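Local coordinates for RNA-binding protein RMD9, mitochondrial (Saccharomyces cerevisiae S288C, PDB 7A9X) that binds a dodecamer RNA motif in the 3'-UTRs of mitochondrial mRNAs and takes part in their processing or stability, at residues 439-443 and 460-464; 443-447 and 483-487; 478-482 and 562-566. All coordinates share one frame; numbering follows the deposited sequence.

Interaction 1. Residues 439-443 and 460-464; sequences YRILL and RWLEL. With nucleotides of chain B.
In the helical hairpin assigned as the eighth pentatricopeptide repeat, Tyr439 and Leu443 face Leu464 and Arg460 across two antiparallel helices. The short segments approach to 9.1 Å between axes, at an angle of 167°. Leu464 reaches over with its CD1 branch, which lies 3.7 Å from Tyr439 CB and also meets the CG methylene of Arg440. One turn further along, CD2 of Leu443 comes to the edge of the Trp461 indole, near the ring plane, 3.7 Å from CE3; with CG anti to the backbone N (chi1 176°), CD2 reaches both Trp461 and Leu464. At the more exposed margin, Glu463 OE2 lies at the edge of the tyrosine ring, near its plane, 3.5 Å from Tyr439 CE2. The chain of Arg460, extended from CG to NE, runs past Leu442: its CD is 3.3 Å from Leu442 O, and its NH1 lies obliquely beside Leu442 CD2. Salt bridges with Asp424 and Glu456 hold the guanidinium there. Arg440, whose CB points away from helix 454-470, instead sends NH1 to O2 of U11 of chain B (2.8 Å, N-H...O angle 155°), while its NE is paired with Asp480, which should help fix the orientation of the group. Antiparallel helices packed in a hairpin, the first facing the RNA, are as expected of a PPR repeat.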
loop_
_atom_site.group_PDB
_atom_site.type_symbol
_atom_site.label_atom_id
_atom_site.label_comp_id
_atom_site.label_asym_id
_atom_site.label_seq_id
_atom_site.Cartn_x
_atom_site.Cartn_y
_atom_site.Cartn_z
ATOM N N TYR A 439 12.022 14.115 10.995
ATOM C CA TYR A 439 13.360 14.688 10.909
ATOM C C TYR A 439 13.937 14.545 9.507
ATOM O O TYR A 439 14.689 15.417 9.057
ATOM C CB TYR A 439 14.274 14.036 11.947
ATOM C CG TYR A 439 13.791 14.211 13.374
ATOM C CD1 TYR A 439 12.883 13.321 13.935
ATOM C CD2 TYR A 439 14.241 15.268 14.157
ATOM C CE1 TYR A 439 12.434 13.478 15.236
ATOM C CE2 TYR A 439 13.798 15.431 15.461
ATOM C CZ TYR A 439 12.896 14.532 15.995
ATOM O OH TYR A 439 12.452 14.687 17.289
ATOM N N ARG A 440 13.591 13.468 8.798
ATOM C CA ARG A 440 13.993 13.349 7.401
ATOM C C ARG A 440 13.331 14.422 6.545
ATOM O O ARG A 440 13.992 15.058 5.717
ATOM C CB ARG A 440 13.652 11.956 6.868
ATOM C CG ARG A 440 14.604 10.865 7.320
ATOM C CD ARG A 440 14.118 9.492 6.893
ATOM N NE ARG A 440 15.065 8.446 7.264
ATOM C CZ ARG A 440 14.824 7.144 7.151
ATOM N NH1 ARG A 440 13.657 6.721 6.678
ATOM N NH2 ARG A 440 15.748 6.266 7.514
ATOM N N ILE A 441 12.028 14.640 6.737
ATOM C CA ILE A 441 11.306 15.610 5.920
ATOM C C ILE A 441 11.745 17.029 6.256
ATOM O O ILE A 441 11.870 17.880 5.368
ATOM C CB ILE A 441 9.788 15.429 6.098
ATOM C CG1 ILE A 441 9.371 14.020 5.673
ATOM C CG2 ILE A 441 9.031 16.473 5.293
ATOM C CD1 ILE A 441 7.978 13.647 6.105
ATOM N N LEU A 442 11.986 17.308 7.542
ATOM C CA LEU A 442 12.441 18.637 7.938
ATOM C C LEU A 442 13.769 18.986 7.276
ATOM O O LEU A 442 13.990 20.135 6.877
ATOM C CB LEU A 442 12.554 18.720 9.460
ATOM C CG LEU A 442 11.236 18.861 10.226
ATOM C CD1 LEU A 442 11.439 18.581 11.705
ATOM C CD2 LEU A 442 10.658 20.252 10.029
ATOM N N LEU A 443 14.664 18.005 7.143
ATOM C CA LEU A 443 15.893 18.238 6.390
ATOM C C LEU A 443 15.600 18.409 4.906
ATOM O O LEU A 443 16.131 19.325 4.265
ATOM C CB LEU A 443 16.876 17.088 6.612
ATOM C CG LEU A 443 18.179 17.154 5.809
ATOM C CD1 LEU A 443 18.955 18.420 6.139
ATOM C CD2 LEU A 443 19.033 15.920 6.057
ATOM N N ARG A 460 19.669 20.437 11.148
ATOM C CA ARG A 460 18.624 19.459 10.880
ATOM C C ARG A 460 19.201 18.104 10.489
ATOM O O ARG A 460 18.526 17.083 10.662
ATOM C CB ARG A 460 17.682 19.982 9.794
ATOM C CG ARG A 460 16.932 21.242 10.203
ATOM C CD ARG A 460 15.759 21.536 9.280
ATOM N NE ARG A 460 15.116 22.803 9.618
ATOM C CZ ARG A 460 14.158 22.939 10.530
ATOM N NH1 ARG A 460 13.721 21.883 11.205
ATOM N NH2 ARG A 460 13.636 24.134 10.770
ATOM N N TRP A 461 20.432 18.069 9.972
ATOM C CA TRP A 461 21.088 16.789 9.728
ATOM C C TRP A 461 21.586 16.166 11.025
ATOM O O TRP A 461 21.429 14.958 11.235
ATOM C CB TRP A 461 22.250 16.961 8.751
ATOM C CG TRP A 461 23.176 15.774 8.728
ATOM C CD1 TRP A 461 24.333 15.621 9.442
ATOM C CD2 TRP A 461 23.011 14.568 7.970
ATOM N NE1 TRP A 461 24.898 14.398 9.169
ATOM C CE2 TRP A 461 24.108 13.733 8.269
ATOM C CE3 TRP A 461 22.046 14.114 7.065
ATOM C CZ2 TRP A 461 24.267 12.473 7.693
ATOM C CZ3 TRP A 461 22.206 12.862 6.496
ATOM C CH2 TRP A 461 23.308 12.056 6.812
ATOM N N LEU A 462 22.198 16.972 11.897
ATOM C CA LEU A 462 22.677 16.454 13.173
ATOM C C LEU A 462 21.528 15.912 14.012
ATOM O O LEU A 462 21.625 14.818 14.579
ATOM C CB LEU A 462 23.431 17.548 13.934
ATOM C CG LEU A 462 24.765 18.004 13.344
ATOM C CD1 LEU A 462 25.291 19.225 14.083
ATOM C CD2 LEU A 462 25.783 16.874 13.373
ATOM N N GLU A 463 20.425 16.661 14.092
ATOM C CA GLU A 463 19.284 16.207 14.882
ATOM C C GLU A 463 18.667 14.943 14.297
ATOM O O GLU A 463 18.075 14.146 15.035
ATOM C CB GLU A 463 18.242 17.322 14.987
ATOM C CG GLU A 463 17.185 17.079 16.056
ATOM C CD GLU A 463 16.286 18.280 16.281
ATOM O OE1 GLU A 463 16.518 19.329 15.644
ATOM O OE2 GLU A 463 15.346 18.174 17.097
ATOM N N LEU A 464 18.800 14.737 12.985
ATOM C CA LEU A 464 18.345 13.489 12.381
ATOM C C LEU A 464 19.235 12.324 12.800
ATOM O O LEU A 464 18.739 11.262 13.191
ATOM C CB LEU A 464 18.310 13.621 10.857
ATOM C CG LEU A 464 18.084 12.334 10.059
ATOM C CD1 LEU A 464 16.752 11.689 10.418
ATOM C CD2 LEU A 464 18.170 12.606 8.562
ATOM P P U B 11 6.406 10.960 0.678
ATOM O OP1 U B 11 6.424 12.047 -0.336
ATOM O OP2 U B 11 6.081 9.575 0.252
ATOM O "O5'" U B 11 7.823 10.933 1.408
ATOM C "C5'" U B 11 8.424 12.125 1.888
ATOM C "C4'" U B 11 9.669 11.833 2.683
ATOM O "O4'" U B 11 9.317 11.161 3.922
ATOM C "C3'" U B 11 10.674 10.896 2.033
ATOM O "O3'" U B 11 11.492 11.535 1.071
ATOM C "C2'" U B 11 11.442 10.354 3.230
ATOM O "O2'" U B 11 12.382 11.308 3.701
ATOM C "C1'" U B 11 10.325 10.232 4.267
ATOM N N1 U B 11 9.729 8.879 4.280
ATOM C C2 U B 11 10.441 7.857 4.882
ATOM O O2 U B 11 11.533 8.018 5.402
ATOM N N3 U B 11 9.821 6.633 4.858
ATOM C C4 U B 11 8.592 6.336 4.303
ATOM O O4 U B 11 8.164 5.183 4.355
ATOM C C5 U B 11 7.921 7.445 3.699
ATOM C C6 U B 11 8.500 8.649 3.709
#

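Interaction 2. Residues 443-447 and 483-487; sequences LKSLG and ALRDA. With nucleotides of chain B.
Lys444 reaches across to Asp486 and forms a salt bridge, NZ lying 3.5 Å from OD2, with CE slightly nearer. CG, anti to the backbone N (chi1 -175°), passes Asp486 CB and OD2; the chain stays extended to CE, and the bend at the last torsion sets NZ. Beneath this polar edge, Leu443 puts CD2 3.6 Å from Leu484 N and against the CB atoms of Ala483 and Leu484. The CB of Ala487 meets the backbone instead, 3.4 Å from Leu443 O. Near Gly447 the two backbones are in contact: lacking a side chain, this residue brings CA to 3.4 Å from Asp486 O in a CA-H...O contact (angle at H 152°). Residue numbers rise together along the two segments, so the first helix of PPR8 and the helix that follows the repeat run side by side in the same sense, as successive RNA-facing helices do in a PPR solenoid. Further out, Arg485 NH2 bonds to Asp486 OD1 at 3.0 Å, from 35° above the carboxylate plane, placing the acid between two cations. A leucine in place of Lys444 is likely to leave Asp486 OD2 without its charged mate close to the RNA backbone. The Arg485 guanidinium carries C5 of U13 of chain B over one face. Beyond them, Arg540 NH2 is hydrogen-bonded to both Leu446 O and Ala487 O.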
loop_
_atom_site.group_PDB
_atom_site.type_symbol
_atom_site.label_atom_id
_atom_site.label_comp_id
_atom_site.label_asym_id
_atom_site.label_seq_id
_atom_site.Cartn_x
_atom_site.Cartn_y
_atom_site.Cartn_z
ATOM N N LEU A 443 14.664 18.005 7.143
ATOM C CA LEU A 443 15.893 18.238 6.390
ATOM C C LEU A 443 15.600 18.409 4.906
ATOM O O LEU A 443 16.131 19.325 4.265
ATOM C CB LEU A 443 16.876 17.088 6.612
ATOM C CG LEU A 443 18.179 17.154 5.809
ATOM C CD1 LEU A 443 18.955 18.420 6.139
ATOM C CD2 LEU A 443 19.033 15.920 6.057
ATOM N N LYS A 444 14.753 17.541 4.344
ATOM C CA LYS A 444 14.407 17.636 2.930
ATOM C C LYS A 444 13.767 18.976 2.595
ATOM O O LYS A 444 13.976 19.507 1.497
ATOM C CB LYS A 444 13.467 16.489 2.550
ATOM C CG LYS A 444 13.132 16.396 1.066
ATOM C CD LYS A 444 11.995 15.409 0.824
ATOM C CE LYS A 444 11.888 15.014 -0.641
ATOM N NZ LYS A 444 11.770 16.182 -1.554
ATOM N N SER A 445 12.996 19.541 3.530
ATOM C CA SER A 445 12.265 20.776 3.261
ATOM C C SER A 445 13.198 21.942 2.953
ATOM O O SER A 445 12.800 22.878 2.252
ATOM C CB SER A 445 11.367 21.119 4.450
ATOM O OG SER A 445 10.400 20.103 4.668
ATOM N N LEU A 446 14.432 21.906 3.460
ATOM C CA LEU A 446 15.364 22.998 3.220
ATOM C C LEU A 446 15.746 23.123 1.751
ATOM O O LEU A 446 16.169 24.202 1.324
ATOM C CB LEU A 446 16.614 22.812 4.079
ATOM C CG LEU A 446 16.369 22.797 5.592
ATOM C CD1 LEU A 446 17.680 22.660 6.347
ATOM C CD2 LEU A 446 15.622 24.047 6.030
ATOM N N GLY A 447 15.604 22.055 0.973
ATOM C CA GLY A 447 15.857 22.099 -0.450
ATOM C C GLY A 447 14.812 22.811 -1.281
ATOM O O GLY A 447 15.013 22.992 -2.484
ATOM N N ALA A 483 17.613 12.758 1.798
ATOM C CA ALA A 483 17.134 14.026 2.337
ATOM C C ALA A 483 18.234 15.080 2.334
ATOM O O ALA A 483 17.977 16.251 2.035
ATOM C CB ALA A 483 16.589 13.823 3.750
ATOM N N LEU A 484 19.465 14.686 2.668
ATOM C CA LEU A 484 20.576 15.631 2.612
ATOM C C LEU A 484 20.891 16.018 1.173
ATOM O O LEU A 484 21.213 17.178 0.889
ATOM C CB LEU A 484 21.808 15.031 3.292
ATOM C CG LEU A 484 23.020 15.938 3.518
ATOM C CD1 LEU A 484 22.709 17.030 4.534
ATOM C CD2 LEU A 484 24.218 15.112 3.961
ATOM N N ARG A 485 20.797 15.059 0.248
ATOM C CA ARG A 485 21.002 15.367 -1.163
ATOM C C ARG A 485 19.938 16.325 -1.683
ATOM O O ARG A 485 20.254 17.277 -2.406
ATOM C CB ARG A 485 21.019 14.074 -1.977
ATOM C CG ARG A 485 20.912 14.271 -3.476
ATOM C CD ARG A 485 19.588 13.734 -3.988
ATOM N NE ARG A 485 19.489 12.291 -3.800
ATOM C CZ ARG A 485 18.355 11.601 -3.865
ATOM N NH1 ARG A 485 18.368 10.288 -3.685
ATOM N NH2 ARG A 485 17.208 12.223 -4.102
ATOM N N ASP A 486 18.673 16.098 -1.320
ATOM C CA ASP A 486 17.601 16.976 -1.773
ATOM C C ASP A 486 17.730 18.388 -1.222
ATOM O O ASP A 486 17.243 19.334 -1.850
ATOM C CB ASP A 486 16.242 16.386 -1.390
ATOM C CG ASP A 486 15.829 15.249 -2.299
ATOM O OD1 ASP A 486 16.531 15.014 -3.307
ATOM O OD2 ASP A 486 14.808 14.591 -2.011
ATOM N N ALA A 487 18.381 18.557 -0.075
ATOM C CA ALA A 487 18.561 19.870 0.526
ATOM C C ALA A 487 19.803 20.592 0.023
ATOM O O ALA A 487 20.021 21.750 0.396
ATOM C CB ALA A 487 18.620 19.747 2.052
ATOM P P U B 13 15.695 8.281 -3.838
ATOM O OP1 U B 13 17.106 8.337 -3.382
ATOM O OP2 U B 13 14.920 9.540 -3.981
ATOM O "O5'" U B 13 15.651 7.527 -5.239
ATOM C "C5'" U B 13 14.421 7.099 -5.807
ATOM C "C4'" U B 13 14.573 6.827 -7.281
ATOM O "O4'" U B 13 14.815 8.076 -7.979
ATOM C "C3'" U B 13 15.753 5.942 -7.661
ATOM O "O3'" U B 13 15.447 4.561 -7.562
ATOM C "C2'" U B 13 16.076 6.389 -9.081
ATOM O "O2'" U B 13 15.200 5.771 -10.012
ATOM C "C1'" U B 13 15.744 7.881 -9.021
ATOM N N1 U B 13 16.930 8.727 -8.751
ATOM C C2 U B 13 17.913 8.846 -9.718
ATOM O O2 U B 13 17.877 8.273 -10.794
ATOM N N3 U B 13 18.963 9.663 -9.372
ATOM C C4 U B 13 19.127 10.367 -8.194
ATOM O O4 U B 13 20.133 11.062 -8.034
ATOM C C5 U B 13 18.065 10.201 -7.252
ATOM C C6 U B 13 17.031 9.410 -7.559
ATOM P P U B 14 16.349 3.580 -6.664
ATOM O OP1 U B 14 15.728 2.234 -6.721
ATOM O OP2 U B 14 16.574 4.221 -5.344
ATOM O "O5'" U B 14 17.743 3.514 -7.435
ATOM C "C5'" U B 14 17.817 3.037 -8.776
ATOM C "C4'" U B 14 19.200 3.196 -9.362
ATOM O "O4'" U B 14 19.598 4.593 -9.279
ATOM C "C3'" U B 14 20.306 2.394 -8.676
ATOM O "O3'" U B 14 21.258 1.961 -9.649
ATOM C "C2'" U B 14 20.949 3.427 -7.754
ATOM O "O2'" U B 14 22.291 3.156 -7.409
ATOM C "C1'" U B 14 20.825 4.701 -8.584
ATOM N N1 U B 14 20.789 5.928 -7.775
ATOM C C2 U B 14 21.885 6.766 -7.814
ATOM O O2 U B 14 22.867 6.534 -8.495
ATOM N N3 U B 14 21.784 7.887 -7.027
ATOM C C4 U B 14 20.721 8.244 -6.223
ATOM O O4 U B 14 20.776 9.286 -5.568
ATOM C C5 U B 14 19.627 7.321 -6.236
ATOM C C6 U B 14 19.698 6.222 -6.993
#

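Interaction 3. Residues 478-482 and 562-566; sequences NADLS and YRYTT. With nucleotides of chain B.
Asn478 lays its side-chain amide over one face of the Arg563 guanidinium, the two planes only 6° apart. Followed outward, Arg563 starts with CB directed toward helix 478-486; CG, anti to the backbone N (chi1 167°), is 3.6 Å from N3 of U14 of chain B and also lies over the rim of the Tyr564 ring. Next comes CD, which meets Asn478 OD1 at 3.7 Å. NE has the amide above it and gives a weak hydrogen bond, 3.4 Å long, to Tyr564 OH. The flat end is then sandwiched: on the side opposite Asn478, C5 of U14 sits 3.4 Å above the guanidinium plane. At the tip, NH1 bonds to OP2 of U14 at 2.8 Å and weakly to OP1 of U13 of chain B, and NH2 also reaches OP2, so its charge is probably balanced by two consecutive phosphates, and the bonds at its rim with the stacking on both faces should hold its rotation. The backbone adds a weak hydrogen bond from U14 N3 to Arg563 O. Beside it, Tyr564 OH stands 2.5 Å from both Asn478 O and Ser482 OG, while Ser482 OG in turn adjoins OP1 of U13. Leu481 CB sits over the tyrosine ring in a CH-pi contact, 13° off the ring normal. In this all-helical protein, helix 478-486 packs here on helix 454-470, through Leu481 on Trp461 and Asp480 on Leu464, and on Leu548 of helix 540-551, which touches Leu481 and Tyr564 alike.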
loop_
_atom_site.group_PDB
_atom_site.type_symbol
_atom_site.label_atom_id
_atom_site.label_comp_id
_atom_site.label_asym_id
_atom_site.label_seq_id
_atom_site.Cartn_x
_atom_site.Cartn_y
_atom_site.Cartn_z
ATOM N N ASN A 478 19.381 4.908 2.992
ATOM C CA ASN A 478 19.330 5.728 1.786
ATOM C C ASN A 478 18.419 6.936 1.970
ATOM O O ASN A 478 18.739 8.037 1.506
ATOM C CB ASN A 478 18.866 4.890 0.596
ATOM C CG ASN A 478 19.967 4.012 0.036
ATOM O OD1 ASN A 478 21.154 4.254 0.267
ATOM N ND2 ASN A 478 19.580 2.992 -0.719
ATOM N N ALA A 479 17.280 6.753 2.644
ATOM C CA ALA A 479 16.347 7.860 2.824
ATOM C C ALA A 479 16.966 8.991 3.634
ATOM O O ALA A 479 16.606 10.159 3.446
ATOM C CB ALA A 479 15.060 7.369 3.488
ATOM N N ASP A 480 17.899 8.670 4.533
ATOM C CA ASP A 480 18.586 9.718 5.280
ATOM C C ASP A 480 19.500 10.532 4.373
ATOM O O ASP A 480 19.505 11.766 4.432
ATOM C CB ASP A 480 19.378 9.104 6.436
ATOM C CG ASP A 480 18.488 8.447 7.469
ATOM O OD1 ASP A 480 17.483 9.071 7.867
ATOM O OD2 ASP A 480 18.782 7.302 7.872
ATOM N N LEU A 481 20.271 9.856 3.517
ATOM C CA LEU A 481 21.164 10.569 2.611
ATOM C C LEU A 481 20.397 11.256 1.490
ATOM O O LEU A 481 20.815 12.320 1.017
ATOM C CB LEU A 481 22.204 9.606 2.034
ATOM C CG LEU A 481 23.134 8.925 3.042
ATOM C CD1 LEU A 481 24.082 7.971 2.334
ATOM C CD2 LEU A 481 23.911 9.957 3.847
ATOM N N SER A 482 19.283 10.666 1.046
ATOM C CA SER A 482 18.465 11.307 0.023
ATOM C C SER A 482 17.920 12.646 0.503
ATOM O O SER A 482 17.780 13.580 -0.295
ATOM C CB SER A 482 17.319 10.383 -0.388
ATOM O OG SER A 482 17.798 9.219 -1.042
ATOM N N TYR A 562 29.083 5.651 -3.832
ATOM C CA TYR A 562 28.927 5.767 -5.280
ATOM C C TYR A 562 27.523 6.236 -5.641
ATOM O O TYR A 562 27.342 7.017 -6.584
ATOM C CB TYR A 562 29.236 4.428 -5.954
ATOM C CG TYR A 562 29.036 4.427 -7.456
ATOM C CD1 TYR A 562 27.805 4.100 -8.015
ATOM C CD2 TYR A 562 30.080 4.744 -8.315
ATOM C CE1 TYR A 562 27.616 4.098 -9.384
ATOM C CE2 TYR A 562 29.902 4.740 -9.689
ATOM C CZ TYR A 562 28.669 4.419 -10.217
ATOM O OH TYR A 562 28.487 4.417 -11.580
ATOM N N ARG A 563 26.517 5.764 -4.903
ATOM C CA ARG A 563 25.131 6.105 -5.206
ATOM C C ARG A 563 24.884 7.602 -5.061
ATOM O O ARG A 563 24.227 8.223 -5.905
ATOM C CB ARG A 563 24.196 5.309 -4.294
ATOM C CG ARG A 563 22.751 5.780 -4.286
ATOM C CD ARG A 563 21.942 5.015 -3.248
ATOM N NE ARG A 563 20.585 5.538 -3.123
ATOM C CZ ARG A 563 19.516 4.992 -3.695
ATOM N NH1 ARG A 563 18.320 5.539 -3.527
ATOM N NH2 ARG A 563 19.642 3.897 -4.433
ATOM N N TYR A 564 25.409 8.203 -3.992
ATOM C CA TYR A 564 25.170 9.607 -3.691
ATOM C C TYR A 564 26.321 10.504 -4.128
ATOM O O TYR A 564 26.496 11.599 -3.584
ATOM C CB TYR A 564 24.888 9.776 -2.199
ATOM C CG TYR A 564 23.534 9.239 -1.799
ATOM C CD1 TYR A 564 22.380 9.981 -2.020
ATOM C CD2 TYR A 564 23.408 7.985 -1.212
ATOM C CE1 TYR A 564 21.139 9.493 -1.661
ATOM C CE2 TYR A 564 22.173 7.489 -0.847
ATOM C CZ TYR A 564 21.041 8.245 -1.075
ATOM O OH TYR A 564 19.805 7.759 -0.717
ATOM N N THR A 565 27.104 10.065 -5.112
ATOM C CA THR A 565 28.202 10.866 -5.640
ATOM C C THR A 565 28.279 10.694 -7.151
ATOM O O THR A 565 27.786 11.539 -7.904
ATOM C CB THR A 565 29.529 10.478 -4.973
ATOM O OG1 THR A 565 29.439 10.705 -3.561
ATOM C CG2 THR A 565 30.688 11.282 -5.527
ATOM N N THR A 566 28.884 9.595 -7.604
ATOM C CA THR A 566 28.989 9.358 -9.040
ATOM C C THR A 566 27.626 9.051 -9.649
ATOM O O THR A 566 27.281 9.584 -10.709
ATOM C CB THR A 566 29.974 8.223 -9.310
ATOM O OG1 THR A 566 31.222 8.516 -8.670
ATOM C CG2 THR A 566 30.204 8.055 -10.808
ATOM P P U B 14 16.349 3.580 -6.664
ATOM O OP1 U B 14 15.728 2.234 -6.721
ATOM O OP2 U B 14 16.574 4.221 -5.344
ATOM O "O5'" U B 14 17.743 3.514 -7.435
ATOM C "C5'" U B 14 17.817 3.037 -8.776
ATOM C "C4'" U B 14 19.200 3.196 -9.362
ATOM O "O4'" U B 14 19.598 4.593 -9.279
ATOM C "C3'" U B 14 20.306 2.394 -8.676
ATOM O "O3'" U B 14 21.258 1.961 -9.649
ATOM C "C2'" U B 14 20.949 3.427 -7.754
ATOM O "O2'" U B 14 22.291 3.156 -7.409
ATOM C "C1'" U B 14 20.825 4.701 -8.584
ATOM N N1 U B 14 20.789 5.928 -7.775
ATOM C C2 U B 14 21.885 6.766 -7.814
ATOM O O2 U B 14 22.867 6.534 -8.495
ATOM N N3 U B 14 21.784 7.887 -7.027
ATOM C C4 U B 14 20.721 8.244 -6.223
ATOM O O4 U B 14 20.776 9.286 -5.568
ATOM C C5 U B 14 19.627 7.321 -6.236
ATOM C C6 U B 14 19.698 6.222 -6.993
ATOM P P C B 12 11.491 11.015 -0.449
ATOM O OP1 C B 12 12.290 11.968 -1.257
ATOM O OP2 C B 12 10.088 10.718 -0.829
ATOM O "O5'" C B 12 12.296 9.641 -0.388
ATOM C "C5'" C B 12 13.710 9.642 -0.238
ATOM C "C4'" C B 12 14.343 8.366 -0.740
ATOM O "O4'" C B 12 14.154 7.311 0.243
ATOM C "C3'" C B 12 13.806 7.827 -2.067
ATOM O "O3'" C B 12 14.885 7.310 -2.844
ATOM C "C2'" C B 12 12.891 6.682 -1.634
ATOM O "O2'" C B 12 12.738 5.661 -2.596
ATOM C "C1'" C B 12 13.595 6.172 -0.380
ATOM N N1 C B 12 12.698 5.519 0.588
ATOM C C2 C B 12 13.087 4.297 1.145
ATOM O O2 C B 12 14.175 3.803 0.811
ATOM N N3 C B 12 12.273 3.683 2.034
ATOM C C4 C B 12 11.112 4.242 2.372
ATOM N N4 C B 12 10.347 3.593 3.255
ATOM C C5 C B 12 10.686 5.486 1.819
ATOM C C6 C B 12 11.502 6.084 0.939
ATOM P P U B 13 15.695 8.281 -3.838
ATOM O OP1 U B 13 17.106 8.337 -3.382
ATOM O OP2 U B 13 14.920 9.540 -3.981
ATOM O "O5'" U B 13 15.651 7.527 -5.239
ATOM C "C5'" U B 13 14.421 7.099 -5.807
ATOM C "C4'" U B 13 14.573 6.827 -7.281
ATOM O "O4'" U B 13 14.815 8.076 -7.979
ATOM C "C3'" U B 13 15.753 5.942 -7.661
ATOM O "O3'" U B 13 15.447 4.561 -7.562
ATOM C "C2'" U B 13 16.076 6.389 -9.081
ATOM O "O2'" U B 13 15.200 5.771 -10.012
ATOM C "C1'" U B 13 15.744 7.881 -9.021
ATOM N N1 U B 13 16.930 8.727 -8.751
ATOM C C2 U B 13 17.913 8.846 -9.718
ATOM O O2 U B 13 17.877 8.273 -10.794
ATOM N N3 U B 13 18.963 9.663 -9.372
ATOM C C4 U B 13 19.127 10.367 -8.194
ATOM O O4 U B 13 20.133 11.062 -8.034
ATOM C C5 U B 13 18.065 10.201 -7.252
ATOM C C6 U B 13 17.031 9.410 -7.559
#

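In the fold
All three contacts are largely buried and lie at one end of the solenoid, but their chemistry differs with how close they come to the RNA phosphates. Interaction 1 holds a hairpin together within PPR8, mainly by apolar packing. Interaction 2 shares Leu443 and helix 436-445 with it but passes to the next helix, 478-486, combining small-residue backbone packing with an ionic network at its partly exposed edge. Interaction 3 uses that same helix to attach residues 562-566 and is the most polar, dominated by stacking and phosphate bonds. Arg440 of interaction 1 pairs with Asp480 of 478-482, and Arg485 of interaction 2 packs on Tyr564, linking the three from U11 to U14 of chain B.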